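Local coordinates for protein KLLA0E08119p (Kluyveromyces lactis, PDB 3VA7) that probably carboxylates urea to urea-1-carboxylate (allophanate), using ATP, bicarbonate and a biotin cofactor, as the urea carboxylase part of a longer two-activity enzyme, at residues G720-N725 with T739-V744; L940-R945 with T1018-G1023; T949-A954 with K1012-R1017; V961-D966 with G1043-G1048. One frame throughout, in Å; residues are numbered along the deposited sequence.

Interaction 1. Residues G720-N725 with T739-V744; sequences GLHPSN and TGDEPV. With BTI (5-(hexahydro-2-oxo-1H-thieno[3,4-D]imidazol-6-yl)pentanal), chain B.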
loop_
_atom_site.group_PDB
_atom_site.type_symbol
_atom_site.label_atom_id
_atom_site.label_comp_id
_atom_site.label_asym_id
_atom_site.label_seq_id
_atom_site.Cartn_x
_atom_site.Cartn_y
_atom_site.Cartn_z
ATOM N N GLY A 720 -10.512 20.280 24.128
ATOM C CA GLY A 720 -11.770 19.569 24.006
ATOM C C GLY A 720 -12.463 19.590 25.358
ATOM O O GLY A 720 -11.812 19.615 26.405
ATOM N N LEU A 721 -13.787 19.552 25.342
ATOM C CA LEU A 721 -14.550 19.671 26.552
ATOM C C LEU A 721 -14.526 18.418 27.395
ATOM O O LEU A 721 -14.471 18.498 28.610
ATOM C CB LEU A 721 -15.957 20.127 26.243
ATOM C CG LEU A 721 -15.886 21.622 25.961
ATOM C CD1 LEU A 721 -17.162 22.150 25.383
ATOM C CD2 LEU A 721 -15.568 22.353 27.249
ATOM N N HIS A 722 -14.510 17.251 26.786
ATOM C CA HIS A 722 -14.612 16.062 27.614
ATOM C C HIS A 722 -13.360 15.905 28.510
ATOM O O HIS A 722 -12.232 16.067 28.031
ATOM C CB HIS A 722 -14.805 14.864 26.755
ATOM C CG HIS A 722 -15.040 13.628 27.527
ATOM N ND1 HIS A 722 -16.298 13.099 27.706
ATOM C CD2 HIS A 722 -14.182 12.806 28.178
ATOM C CE1 HIS A 722 -16.203 11.990 28.421
ATOM N NE2 HIS A 722 -14.929 11.786 28.714
ATOM N N PRO A 723 -13.549 15.580 29.809
ATOM C CA PRO A 723 -12.395 15.675 30.671
ATOM C C PRO A 723 -11.266 14.737 30.351
ATOM O O PRO A 723 -10.204 14.963 30.903
ATOM C CB PRO A 723 -12.952 15.344 32.053
ATOM C CG PRO A 723 -14.386 15.621 31.943
ATOM C CD PRO A 723 -14.743 15.204 30.575
ATOM N N SER A 724 -11.447 13.721 29.498
ATOM C CA SER A 724 -10.320 12.854 29.026
ATOM C C SER A 724 -9.503 13.484 27.906
ATOM O O SER A 724 -8.448 12.937 27.527
ATOM C CB SER A 724 -10.808 11.525 28.457
ATOM O OG SER A 724 -11.388 11.719 27.176
ATOM N N ASN A 725 -10.031 14.564 27.325
ATOM C CA ASN A 725 -9.402 15.262 26.207
ATOM C C ASN A 725 -8.145 15.992 26.688
ATOM O O ASN A 725 -8.164 16.645 27.727
ATOM C CB ASN A 725 -10.391 16.271 25.593
ATOM C CG ASN A 725 -11.558 15.614 24.861
ATOM O OD1 ASN A 725 -11.888 14.425 25.053
ATOM N ND2 ASN A 725 -12.205 16.397 24.013
ATOM N N THR A 739 -10.614 7.025 25.279
ATOM C CA THR A 739 -11.239 7.819 24.208
ATOM C C THR A 739 -12.581 8.196 24.742
ATOM O O THR A 739 -13.537 7.450 24.580
ATOM C CB THR A 739 -11.412 7.011 22.917
ATOM O OG1 THR A 739 -12.364 5.950 23.151
ATOM C CG2 THR A 739 -10.085 6.416 22.479
ATOM N N GLY A 740 -12.672 9.349 25.387
ATOM C CA GLY A 740 -13.884 9.677 26.199
ATOM C C GLY A 740 -13.935 8.776 27.462
ATOM O O GLY A 740 -12.933 8.669 28.196
ATOM N N ASP A 741 -15.049 8.076 27.670
ATOM C CA ASP A 741 -15.304 7.353 28.892
ATOM C C ASP A 741 -14.997 5.824 28.777
ATOM O O ASP A 741 -15.240 5.042 29.688
ATOM C CB ASP A 741 -16.737 7.626 29.344
ATOM C CG ASP A 741 -16.958 9.076 29.752
ATOM O OD1 ASP A 741 -16.241 9.549 30.672
ATOM O OD2 ASP A 741 -17.863 9.756 29.188
ATOM N N GLU A 742 -14.426 5.421 27.660
ATOM C CA GLU A 742 -14.112 4.035 27.433
ATOM C C GLU A 742 -12.672 3.953 26.945
ATOM O O GLU A 742 -12.251 4.821 26.168
ATOM C CB GLU A 742 -15.001 3.495 26.353
ATOM C CG GLU A 742 -16.446 3.317 26.775
ATOM C CD GLU A 742 -17.367 3.241 25.576
ATOM O OE1 GLU A 742 -17.320 2.242 24.851
ATOM O OE2 GLU A 742 -18.103 4.215 25.328
ATOM N N PRO A 743 -11.916 2.922 27.407
ATOM C CA PRO A 743 -10.501 2.763 27.097
ATOM C C PRO A 743 -10.234 1.715 26.058
ATOM O O PRO A 743 -11.052 0.864 25.815
ATOM C CB PRO A 743 -9.897 2.301 28.425
ATOM C CG PRO A 743 -11.026 1.424 29.036
ATOM C CD PRO A 743 -12.368 1.906 28.391
ATOM N N VAL A 744 -9.052 1.771 25.472
ATOM C CA VAL A 744 -8.693 0.844 24.438
ATOM C C VAL A 744 -7.197 0.680 24.512
ATOM O O VAL A 744 -6.458 1.666 24.765
ATOM C CB VAL A 744 -9.126 1.362 23.061
ATOM C CG1 VAL A 744 -8.792 2.872 22.890
ATOM C CG2 VAL A 744 -8.533 0.528 21.965
HETATM C C11 BTI B . -9.891 0.874 17.758
HETATM O O11 BTI B . -10.952 1.548 17.577
HETATM C C10 BTI B . -8.533 1.462 18.246
HETATM C C9 BTI B . -8.626 2.980 18.385
HETATM C C8 BTI B . -7.490 3.653 19.144
HETATM C C7 BTI B . -7.816 5.051 19.708
HETATM C C2 BTI B . -8.436 6.016 18.719
HETATM S S1 BTI B . -7.407 6.322 17.314
HETATM C C6 BTI B . -8.139 7.880 16.956
HETATM C C5 BTI B . -8.712 8.437 18.241
HETATM N N3 BTI B . -7.689 9.361 18.655
HETATM C C3 BTI B . -7.065 8.927 19.718
HETATM O O3 BTI B . -6.119 9.609 20.332
HETATM N N2 BTI B . -7.523 7.762 20.123
HETATM C C4 BTI B . -8.696 7.375 19.348
#

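Interaction 2. Residues L940-R945 with T1018-G1023; sequences LDCVTR and TYTARG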
loop_
_atom_site.group_PDB
_atom_site.type_symbol
_atom_site.label_atom_id
_atom_site.label_comp_id
_atom_site.label_asym_id
_atom_site.label_seq_id
_atom_site.Cartn_x
_atom_site.Cartn_y
_atom_site.Cartn_z
ATOM N N LEU A 940 -19.855 13.408 5.643
ATOM C CA LEU A 940 -21.132 13.218 6.290
ATOM C C LEU A 940 -21.395 11.715 6.496
ATOM O O LEU A 940 -21.778 11.300 7.596
ATOM C CB LEU A 940 -22.242 13.941 5.565
ATOM C CG LEU A 940 -22.206 15.490 5.500
ATOM C CD1 LEU A 940 -23.248 16.069 4.548
ATOM C CD2 LEU A 940 -22.364 16.119 6.861
ATOM N N ASP A 941 -21.093 10.879 5.509
ATOM C CA ASP A 941 -21.409 9.463 5.704
ATOM C C ASP A 941 -20.634 8.860 6.875
ATOM O O ASP A 941 -21.031 7.792 7.399
ATOM C CB ASP A 941 -21.190 8.631 4.447
ATOM C CG ASP A 941 -22.001 7.342 4.459
ATOM O OD1 ASP A 941 -23.217 7.348 4.808
ATOM O OD2 ASP A 941 -21.466 6.289 4.109
ATOM N N CYS A 942 -19.519 9.525 7.272
ATOM C CA CYS A 942 -18.638 8.973 8.314
ATOM C C CYS A 942 -19.369 9.168 9.606
ATOM O O CYS A 942 -19.358 8.305 10.448
ATOM C CB CYS A 942 -17.275 9.679 8.386
ATOM S SG CYS A 942 -16.023 9.204 7.178
ATOM N N VAL A 943 -20.030 10.307 9.735
ATOM C CA VAL A 943 -20.865 10.571 10.895
ATOM C C VAL A 943 -22.083 9.653 10.883
ATOM O O VAL A 943 -22.473 9.111 11.930
ATOM C CB VAL A 943 -21.316 12.037 10.997
ATOM C CG1 VAL A 943 -22.048 12.228 12.291
ATOM C CG2 VAL A 943 -20.113 13.018 10.893
ATOM N N THR A 944 -22.676 9.435 9.717
ATOM C CA THR A 944 -23.804 8.544 9.656
ATOM C C THR A 944 -23.470 7.162 10.197
ATOM O O THR A 944 -24.160 6.627 11.044
ATOM C CB THR A 944 -24.449 8.501 8.242
ATOM O OG1 THR A 944 -25.115 9.763 8.017
ATOM C CG2 THR A 944 -25.432 7.268 8.107
ATOM N N ARG A 945 -22.414 6.586 9.699
ATOM C CA ARG A 945 -21.987 5.294 10.162
ATOM C C ARG A 945 -21.781 5.325 11.713
ATOM O O ARG A 945 -22.090 4.367 12.462
ATOM C CB ARG A 945 -20.693 4.955 9.429
ATOM C CG ARG A 945 -19.818 3.954 10.130
ATOM C CD ARG A 945 -18.793 3.258 9.171
ATOM N NE ARG A 945 -18.199 2.164 9.956
ATOM C CZ ARG A 945 -17.389 1.217 9.502
ATOM N NH1 ARG A 945 -16.981 1.200 8.224
ATOM N NH2 ARG A 945 -16.957 0.313 10.375
ATOM N N THR A 1018 -14.658 4.223 14.667
ATOM C CA THR A 1018 -13.744 3.196 14.248
ATOM C C THR A 1018 -13.324 3.386 12.801
ATOM O O THR A 1018 -12.393 2.703 12.312
ATOM C CB THR A 1018 -14.378 1.839 14.300
ATOM O OG1 THR A 1018 -15.598 1.853 13.545
ATOM C CG2 THR A 1018 -14.676 1.478 15.741
ATOM N N TYR A 1019 -14.023 4.290 12.114
ATOM C CA TYR A 1019 -13.839 4.488 10.665
ATOM C C TYR A 1019 -13.878 5.992 10.266
ATOM O O TYR A 1019 -14.739 6.771 10.739
ATOM C CB TYR A 1019 -14.829 3.609 9.816
ATOM C CG TYR A 1019 -14.717 4.029 8.365
ATOM C CD1 TYR A 1019 -13.830 3.358 7.489
ATOM C CD2 TYR A 1019 -15.441 5.197 7.874
ATOM C CE1 TYR A 1019 -13.677 3.784 6.156
ATOM C CE2 TYR A 1019 -15.289 5.653 6.566
ATOM C CZ TYR A 1019 -14.392 4.947 5.714
ATOM O OH TYR A 1019 -14.203 5.374 4.436
ATOM N N THR A 1020 -12.947 6.399 9.407
ATOM C CA THR A 1020 -12.937 7.767 8.875
ATOM C C THR A 1020 -12.413 7.667 7.456
ATOM O O THR A 1020 -11.649 6.736 7.108
ATOM C CB THR A 1020 -12.040 8.721 9.731
ATOM O OG1 THR A 1020 -12.295 8.484 11.128
ATOM C CG2 THR A 1020 -12.294 10.253 9.379
ATOM N N ALA A 1021 -12.836 8.594 6.612
ATOM C CA ALA A 1021 -12.549 8.480 5.174
ATOM C C ALA A 1021 -11.233 9.190 4.968
ATOM O O ALA A 1021 -10.944 10.176 5.671
ATOM C CB ALA A 1021 -13.688 9.145 4.297
ATOM N N ARG A 1022 -10.463 8.732 3.978
ATOM C CA ARG A 1022 -9.180 9.369 3.603
ATOM C C ARG A 1022 -9.354 10.832 3.187
ATOM O O ARG A 1022 -10.195 11.161 2.350
ATOM C CB ARG A 1022 -8.587 8.549 2.453
ATOM C CG ARG A 1022 -7.354 9.082 1.725
ATOM C CD ARG A 1022 -6.551 7.936 1.161
ATOM N NE ARG A 1022 -6.004 8.170 -0.191
ATOM C CZ ARG A 1022 -6.728 8.244 -1.300
ATOM N NH1 ARG A 1022 -8.038 8.137 -1.220
ATOM N NH2 ARG A 1022 -6.162 8.423 -2.482
ATOM N N GLY A 1023 -8.571 11.716 3.782
ATOM C CA GLY A 1023 -8.590 13.138 3.439
ATOM C C GLY A 1023 -9.573 13.977 4.233
ATOM O O GLY A 1023 -9.552 15.207 4.134
HETATM O O HOH W 1 -17.681 6.338 11.087
#

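Interaction 3. Residues T949-A954 with K1012-R1017; sequences TIRSEA and KYNPSR. With BTI (5-(hexahydro-2-oxo-1H-thieno[3,4-D]imidazol-6-yl)pentanal), chain B.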
loop_
_atom_site.group_PDB
_atom_site.type_symbol
_atom_site.label_atom_id
_atom_site.label_comp_id
_atom_site.label_asym_id
_atom_site.label_seq_id
_atom_site.Cartn_x
_atom_site.Cartn_y
_atom_site.Cartn_z
ATOM N N THR A 949 -23.853 2.861 14.134
ATOM C CA THR A 949 -23.111 1.683 14.592
ATOM C C THR A 949 -22.676 1.754 16.026
ATOM O O THR A 949 -22.327 0.722 16.589
ATOM C CB THR A 949 -21.880 1.392 13.767
ATOM O OG1 THR A 949 -20.960 2.471 13.960
ATOM C CG2 THR A 949 -22.233 1.225 12.304
ATOM N N ILE A 950 -22.659 2.951 16.611
ATOM C CA ILE A 950 -21.944 3.127 17.897
ATOM C C ILE A 950 -22.683 3.972 18.907
ATOM O O ILE A 950 -22.944 3.503 20.007
ATOM C CB ILE A 950 -20.502 3.718 17.699
ATOM C CG1 ILE A 950 -19.600 2.692 17.029
ATOM C CG2 ILE A 950 -19.907 4.255 19.032
ATOM C CD1 ILE A 950 -18.103 3.178 16.829
ATOM N N ARG A 951 -22.971 5.221 18.524
ATOM C CA ARG A 951 -23.686 6.158 19.346
ATOM C C ARG A 951 -24.586 7.027 18.470
ATOM O O ARG A 951 -24.078 7.828 17.663
ATOM C CB ARG A 951 -22.719 7.075 20.073
ATOM C CG ARG A 951 -23.428 7.919 21.116
ATOM C CD ARG A 951 -22.471 8.354 22.193
ATOM N NE ARG A 951 -23.139 9.222 23.159
ATOM C CZ ARG A 951 -22.663 9.555 24.355
ATOM N NH1 ARG A 951 -21.502 9.071 24.777
ATOM N NH2 ARG A 951 -23.358 10.360 25.147
ATOM N N SER A 952 -25.902 6.917 18.640
ATOM C CA SER A 952 -26.820 7.620 17.736
ATOM C C SER A 952 -27.225 9.033 18.189
ATOM O O SER A 952 -27.741 9.839 17.382
ATOM C CB SER A 952 -28.063 6.767 17.483
ATOM O OG SER A 952 -28.930 6.837 18.608
ATOM N N GLU A 953 -27.017 9.316 19.480
ATOM C CA GLU A 953 -27.245 10.676 20.029
ATOM C C GLU A 953 -26.103 11.124 20.903
ATOM O O GLU A 953 -25.543 10.347 21.705
ATOM C CB GLU A 953 -28.555 10.754 20.812
ATOM C CG GLU A 953 -29.784 10.393 19.957
ATOM C CD GLU A 953 -31.091 10.445 20.779
ATOM O OE1 GLU A 953 -31.316 9.570 21.691
ATOM O OE2 GLU A 953 -31.896 11.374 20.505
ATOM N N ALA A 954 -25.766 12.399 20.782
ATOM C CA ALA A 954 -24.666 12.941 21.565
ATOM C C ALA A 954 -24.751 14.413 21.339
ATOM O O ALA A 954 -25.385 14.814 20.395
ATOM C CB ALA A 954 -23.335 12.387 21.094
ATOM N N LYS A 1012 -13.688 15.968 21.433
ATOM C CA LYS A 1012 -13.359 14.836 20.617
ATOM C C LYS A 1012 -14.436 13.825 20.914
ATOM O O LYS A 1012 -15.132 13.949 21.938
ATOM C CB LYS A 1012 -11.971 14.362 20.993
ATOM C CG LYS A 1012 -10.867 15.337 20.457
ATOM C CD LYS A 1012 -9.840 15.672 21.521
ATOM C CE LYS A 1012 -8.656 16.369 20.929
ATOM N NZ LYS A 1012 -7.657 16.669 21.953
ATOM N N TYR A 1013 -14.646 12.865 20.028
ATOM C CA TYR A 1013 -15.760 11.964 20.228
ATOM C C TYR A 1013 -15.649 11.146 21.536
ATOM O O TYR A 1013 -14.544 10.908 22.070
ATOM C CB TYR A 1013 -15.879 11.018 19.034
ATOM C CG TYR A 1013 -16.589 11.551 17.775
ATOM C CD1 TYR A 1013 -16.480 12.911 17.361
ATOM C CD2 TYR A 1013 -17.334 10.682 16.966
ATOM C CE1 TYR A 1013 -17.116 13.370 16.210
ATOM C CE2 TYR A 1013 -17.976 11.141 15.772
ATOM C CZ TYR A 1013 -17.861 12.454 15.413
ATOM O OH TYR A 1013 -18.475 12.858 14.263
ATOM N N ASN A 1014 -16.810 10.743 22.063
ATOM C CA ASN A 1014 -16.891 9.888 23.212
ATOM C C ASN A 1014 -17.917 8.794 22.978
ATOM O O ASN A 1014 -19.115 9.016 23.163
ATOM C CB ASN A 1014 -17.225 10.736 24.438
ATOM C CG ASN A 1014 -17.716 9.906 25.629
ATOM O OD1 ASN A 1014 -18.613 10.349 26.377
ATOM N ND2 ASN A 1014 -17.188 8.702 25.792
ATOM N N PRO A 1015 -17.474 7.592 22.585
ATOM C CA PRO A 1015 -16.116 7.139 22.311
ATOM C C PRO A 1015 -15.766 7.482 20.879
ATOM O O PRO A 1015 -16.639 7.918 20.124
ATOM C CB PRO A 1015 -16.231 5.590 22.421
ATOM C CG PRO A 1015 -17.539 5.287 21.934
ATOM C CD PRO A 1015 -18.441 6.509 22.325
ATOM N N SER A 1016 -14.532 7.214 20.478
ATOM C CA SER A 1016 -14.115 7.534 19.121
ATOM C C SER A 1016 -14.773 6.656 18.054
ATOM O O SER A 1016 -15.237 5.570 18.332
ATOM C CB SER A 1016 -12.595 7.491 19.056
ATOM O OG SER A 1016 -12.098 6.289 19.637
ATOM N N ARG A 1017 -14.774 7.127 16.811
ATOM C CA ARG A 1017 -15.237 6.354 15.637
ATOM C C ARG A 1017 -14.264 5.239 15.424
ATOM O O ARG A 1017 -13.138 5.326 15.911
ATOM C CB ARG A 1017 -15.225 7.215 14.385
ATOM C CG ARG A 1017 -16.160 8.403 14.397
ATOM C CD ARG A 1017 -16.112 9.137 13.036
ATOM N NE ARG A 1017 -14.739 9.476 12.633
ATOM C CZ ARG A 1017 -14.061 10.537 13.087
ATOM N NH1 ARG A 1017 -14.591 11.424 13.955
ATOM N NH2 ARG A 1017 -12.823 10.708 12.678
HETATM C C11 BTI B . -9.891 0.874 17.758
HETATM O O11 BTI B . -10.952 1.548 17.577
HETATM C C10 BTI B . -8.533 1.462 18.246
HETATM C C9 BTI B . -8.626 2.980 18.385
HETATM C C8 BTI B . -7.490 3.653 19.144
HETATM C C7 BTI B . -7.816 5.051 19.708
HETATM C C2 BTI B . -8.436 6.016 18.719
HETATM S S1 BTI B . -7.407 6.322 17.314
HETATM C C6 BTI B . -8.139 7.880 16.956
HETATM C C5 BTI B . -8.712 8.437 18.241
HETATM N N3 BTI B . -7.689 9.361 18.655
HETATM C C3 BTI B . -7.065 8.927 19.718
HETATM O O3 BTI B . -6.119 9.609 20.332
HETATM N N2 BTI B . -7.523 7.762 20.123
HETATM C C4 BTI B . -8.696 7.375 19.348
#

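Interaction 4. Residues V961-D966 with G1043-G1048; sequences VDFIAD and GYQLVG. With URE (urea), chain C.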
loop_
_atom_site.group_PDB
_atom_site.type_symbol
_atom_site.label_atom_id
_atom_site.label_comp_id
_atom_site.label_asym_id
_atom_site.label_seq_id
_atom_site.Cartn_x
_atom_site.Cartn_y
_atom_site.Cartn_z
ATOM N N VAL A 961 -20.601 20.041 12.478
ATOM C CA VAL A 961 -20.317 21.452 12.262
ATOM C C VAL A 961 -21.282 22.263 13.060
ATOM O O VAL A 961 -20.884 23.255 13.681
ATOM C CB VAL A 961 -20.313 21.819 10.793
ATOM C CG1 VAL A 961 -20.438 23.392 10.561
ATOM C CG2 VAL A 961 -19.077 21.206 10.116
ATOM N N ASP A 962 -22.532 21.804 13.132
ATOM C CA ASP A 962 -23.537 22.455 13.965
ATOM C C ASP A 962 -23.218 22.500 15.476
ATOM O O ASP A 962 -23.408 23.536 16.116
ATOM C CB ASP A 962 -24.900 21.817 13.742
ATOM C CG ASP A 962 -25.489 22.155 12.390
ATOM O OD1 ASP A 962 -25.187 23.228 11.836
ATOM O OD2 ASP A 962 -26.275 21.333 11.888
ATOM N N PHE A 963 -22.757 21.392 16.038
ATOM C CA PHE A 963 -22.098 21.417 17.313
ATOM C C PHE A 963 -20.978 22.495 17.459
ATOM O O PHE A 963 -21.047 23.300 18.409
ATOM C CB PHE A 963 -21.552 20.044 17.635
ATOM C CG PHE A 963 -20.641 20.038 18.800
ATOM C CD1 PHE A 963 -21.131 20.278 20.077
ATOM C CD2 PHE A 963 -19.274 19.835 18.628
ATOM C CE1 PHE A 963 -20.265 20.304 21.179
ATOM C CE2 PHE A 963 -18.424 19.850 19.697
ATOM C CZ PHE A 963 -18.903 20.093 20.964
ATOM N N ILE A 964 -19.969 22.529 16.562
ATOM C CA ILE A 964 -18.958 23.570 16.686
ATOM C C ILE A 964 -19.690 24.905 16.736
ATOM O O ILE A 964 -19.467 25.725 17.653
ATOM C CB ILE A 964 -17.954 23.759 15.481
ATOM C CG1 ILE A 964 -17.130 22.518 15.052
ATOM C CG2 ILE A 964 -17.077 25.001 15.735
ATOM C CD1 ILE A 964 -17.021 21.477 16.039
ATOM N N ALA A 965 -20.560 25.128 15.748
ATOM C CA ALA A 965 -21.281 26.424 15.651
ATOM C C ALA A 965 -22.038 26.747 16.918
ATOM O O ALA A 965 -21.904 27.833 17.469
ATOM C CB ALA A 965 -22.205 26.457 14.480
ATOM N N ASP A 966 -22.798 25.792 17.409
ATOM C CA ASP A 966 -23.637 26.022 18.585
ATOM C C ASP A 966 -22.837 26.283 19.878
ATOM O O ASP A 966 -23.156 27.195 20.640
ATOM C CB ASP A 966 -24.620 24.848 18.716
ATOM C CG ASP A 966 -25.698 25.040 19.787
ATOM O OD1 ASP A 966 -26.260 23.982 20.178
ATOM O OD2 ASP A 966 -26.040 26.176 20.224
ATOM N N GLY A 1043 -11.527 10.754 16.161
ATOM C CA GLY A 1043 -12.298 11.261 17.264
ATOM C C GLY A 1043 -12.596 12.721 17.055
ATOM O O GLY A 1043 -13.410 13.287 17.799
ATOM N N TYR A 1044 -11.955 13.353 16.077
ATOM C CA TYR A 1044 -12.230 14.797 15.808
ATOM C C TYR A 1044 -13.623 15.036 15.135
ATOM O O TYR A 1044 -14.161 14.140 14.457
ATOM C CB TYR A 1044 -11.155 15.387 14.914
ATOM C CG TYR A 1044 -9.855 15.790 15.590
ATOM C CD1 TYR A 1044 -9.182 16.968 15.193
ATOM C CD2 TYR A 1044 -9.257 14.996 16.580
ATOM C CE1 TYR A 1044 -7.991 17.347 15.787
ATOM C CE2 TYR A 1044 -8.038 15.353 17.154
ATOM C CZ TYR A 1044 -7.419 16.537 16.754
ATOM O OH TYR A 1044 -6.225 16.932 17.326
ATOM N N GLN A 1045 -14.176 16.233 15.341
ATOM C CA GLN A 1045 -15.389 16.730 14.662
ATOM C C GLN A 1045 -15.136 16.928 13.188
ATOM O O GLN A 1045 -14.185 17.593 12.790
ATOM C CB GLN A 1045 -15.879 18.020 15.314
ATOM C CG GLN A 1045 -16.158 17.870 16.855
ATOM C CD GLN A 1045 -17.239 16.855 17.169
ATOM O OE1 GLN A 1045 -17.291 16.290 18.281
ATOM N NE2 GLN A 1045 -18.111 16.605 16.204
ATOM N N LEU A 1046 -15.963 16.315 12.364
ATOM C CA LEU A 1046 -15.732 16.253 10.928
ATOM C C LEU A 1046 -16.409 17.396 10.169
ATOM O O LEU A 1046 -17.567 17.674 10.330
ATOM C CB LEU A 1046 -16.168 14.889 10.371
ATOM C CG LEU A 1046 -15.685 13.660 11.144
ATOM C CD1 LEU A 1046 -16.269 12.394 10.572
ATOM C CD2 LEU A 1046 -14.118 13.558 11.255
ATOM N N VAL A 1047 -15.673 17.990 9.242
ATOM C CA VAL A 1047 -15.969 19.317 8.745
ATOM C C VAL A 1047 -15.881 19.319 7.208
ATOM O O VAL A 1047 -16.563 20.096 6.546
ATOM C CB VAL A 1047 -14.962 20.179 9.486
ATOM C CG1 VAL A 1047 -13.911 20.904 8.644
ATOM C CG2 VAL A 1047 -15.576 20.881 10.618
ATOM N N GLY A 1048 -15.110 18.414 6.609
ATOM C CA GLY A 1048 -14.969 18.445 5.160
ATOM C C GLY A 1048 -13.812 17.590 4.710
ATOM O O GLY A 1048 -13.261 16.815 5.517
HETATM C C URE C . -8.069 12.129 15.681
HETATM O O URE C . -7.366 12.777 14.866
HETATM N N1 URE C . -9.154 11.490 15.321
HETATM N N2 URE C . -7.845 12.011 16.998
HETATM O O HOH W 2 -20.335 18.148 9.851
#

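Interaction 1. Residues G720-N725 with T739-V744
H722 and S724, on a type I turn (H722 to N725), rest against G740 and D741 at the tip of a beta hairpin. The hairpin, in the A/B part of the carboxyltransferase, joins strands 735-739 and 742-746 through a type II' turn, with G740 in its second position at a phi of 70° that favours glycine. The face contact is CH-pi: G740 CA lies 3.8 Å from the centroid of the H722 ring, 29° off its normal, while P723 CD lies over the rim of the opposite face. With CG swung anti to its own backbone N (chi1 -175°), H722 sends its ring across to the hairpin, where the D741 carboxylate stands at its edge. D741 OD1 is 3.2 Å from H722 NE2, yet its firm partner is W711 NE1. A leucine in place of H722 would probably leave G740 CA without its aromatic face and I1142 O without the weak bond from ND1. The polar contact is slight: G740 N donates a weak, bent bond of 3.2 Å to S724 OG. On the pocket side, T739 OG1 pairs with R703, while T739 CG2 reaches within 3.6 Å of C4 of the biotin group.

Interaction 2. Residues L940-R945 with T1018-G1023
The guanidinium of R945 lies almost parallel to the Y1019 ring, the planes 4° apart, but it is displaced toward the root of the side chain. Y1019 CB sits 3.4 Å above the guanidinium plane, over its centre, and R945 NH1 comes to 3.6 Å from Y1019 CG. Extended from CG to NE, the arginine carries its charge out to E1199 OE2 in the biotin-carrying domain, a salt bridge made through NH2. T1018 OG1 is hydrogen-bonded to the same carboxylate oxygen, and the T1018 side chain also touches K1202 of the biotin pocket. The other end of the tyrosine, its OH, goes to E1038.

C942 packs further along the loop. Its SG reaches the Y1019 ring obliquely, a sulfur-aromatic contact 4.9 Å from the centroid and 70° off the normal. Among side-chain atoms, C942 SG is nearest to Y1019 CE2 and A1021 CB, each at 3.7 Å. Water 1 ties the backbones together, giving one hydrogen to C942 O at 2.7 Å and the other to Y1019 O at 3.0 Å.

Within the C/D part of the carboxyltransferase, helix 937-949 thus lies against the loop that leads into strand 1024-1028. On the same helix, C942 and V943 pack on L1046 of strand 1045-1049, the antiparallel neighbour of that strand.

Interaction 3. Residues T949-A954 with K1012-R1017
A cis peptide bond precedes P1015, the proline against which I950 packs, and the carbonyl of that same bond, N1014 O, faces R951. R951 NH1 gives it a weak bond of 2.9 Å, bent to 124° at the hydrogen. A straighter bond fixes the other side of the guanidinium: R951 NE donates to E953 O at 3.0 Å and 159°, with the oxygen in the guanidinium plane. NH2 turns to V1144 O, so three backbone carbonyls share one arginine. Its reach comes from CG standing anti to the backbone N (chi1 -171°) and a chain extended as far as NE. Replacing R951 by an alanine would probably leave the carbonyls of N1014, E953 and V1144 without their common donor and the loop around E953 more mobile. This is a loop-to-loop contact in the C/D part of the carboxyltransferase: I950 is the first residue to depart from the helical path after helix 937-949, while the loop segment 1012-1017 brings S1016 to the biotin pocket. I950 and P1015 lie side by side, running opposite ways, I950 CG2 3.9 Å from P1015 CG. I950 CD1 lies 4.0 Å from S1016 O. S1016 OG approaches C4 of the biotin group at 3.6 Å.

Interaction 4. Residues V961-D966 with G1043-G1048
L1046 O accepts a hydrogen from water 2 at 2.8 Å, and that water in turn accepts from V961 N at 3.2 Å, bridging the first turn of helix 960-967 to strand 1045-1049. Beside the bridge the contact is apolar. V961 CG2 meets V1047 CG2 at 3.6 Å, the two side chains lying roughly perpendicular. Two residues before V1047, Q1045 also turns to the helix. Bent at chi2 (-61°), it lays its aliphatic part along I964, with I964 CD1 3.7 Å from Q1045 CB, and offers its amide carbon CD to F963 CD2 at 3.9 Å. At the start of the same segment, G1043 and Y1044 belong to the urea pocket, and the Y1044 ring meets the urea obliquely. The axes of 961-966 and 1045-1048 pass 8.5 Å apart, with 106° between their N-to-C directions. V975 of helix 972-979 covers V961 and I964, F1138 packs edge-to-face with F963, and strand 1024-1028 pairs with the strand itself.

Overall arrangement
All four contacts are buried, but they differ in chemistry. Interactions 1 and 3 join turns and loops, each with one weak hydrogen bond across and close packing beside it, and both reach the biotin group; they touch where T739 meets S1016, joining the A/B and C/D parts of the carboxyltransferase. Interaction 2 sets a helix against a loop and interaction 4 a helix against a strand. Both have a bridging water; interaction 4 is otherwise largely apolar, while interaction 2 adds a guanidinium laid on a tyrosine and turns the charge of R945 toward the biotin-carrying domain. L1046 of interaction 4 packs on C942 of interaction 2. R1017 NH1 and Y1013 N probably bond Y1044 O and G1043 O, tying interaction 3 to interaction 4.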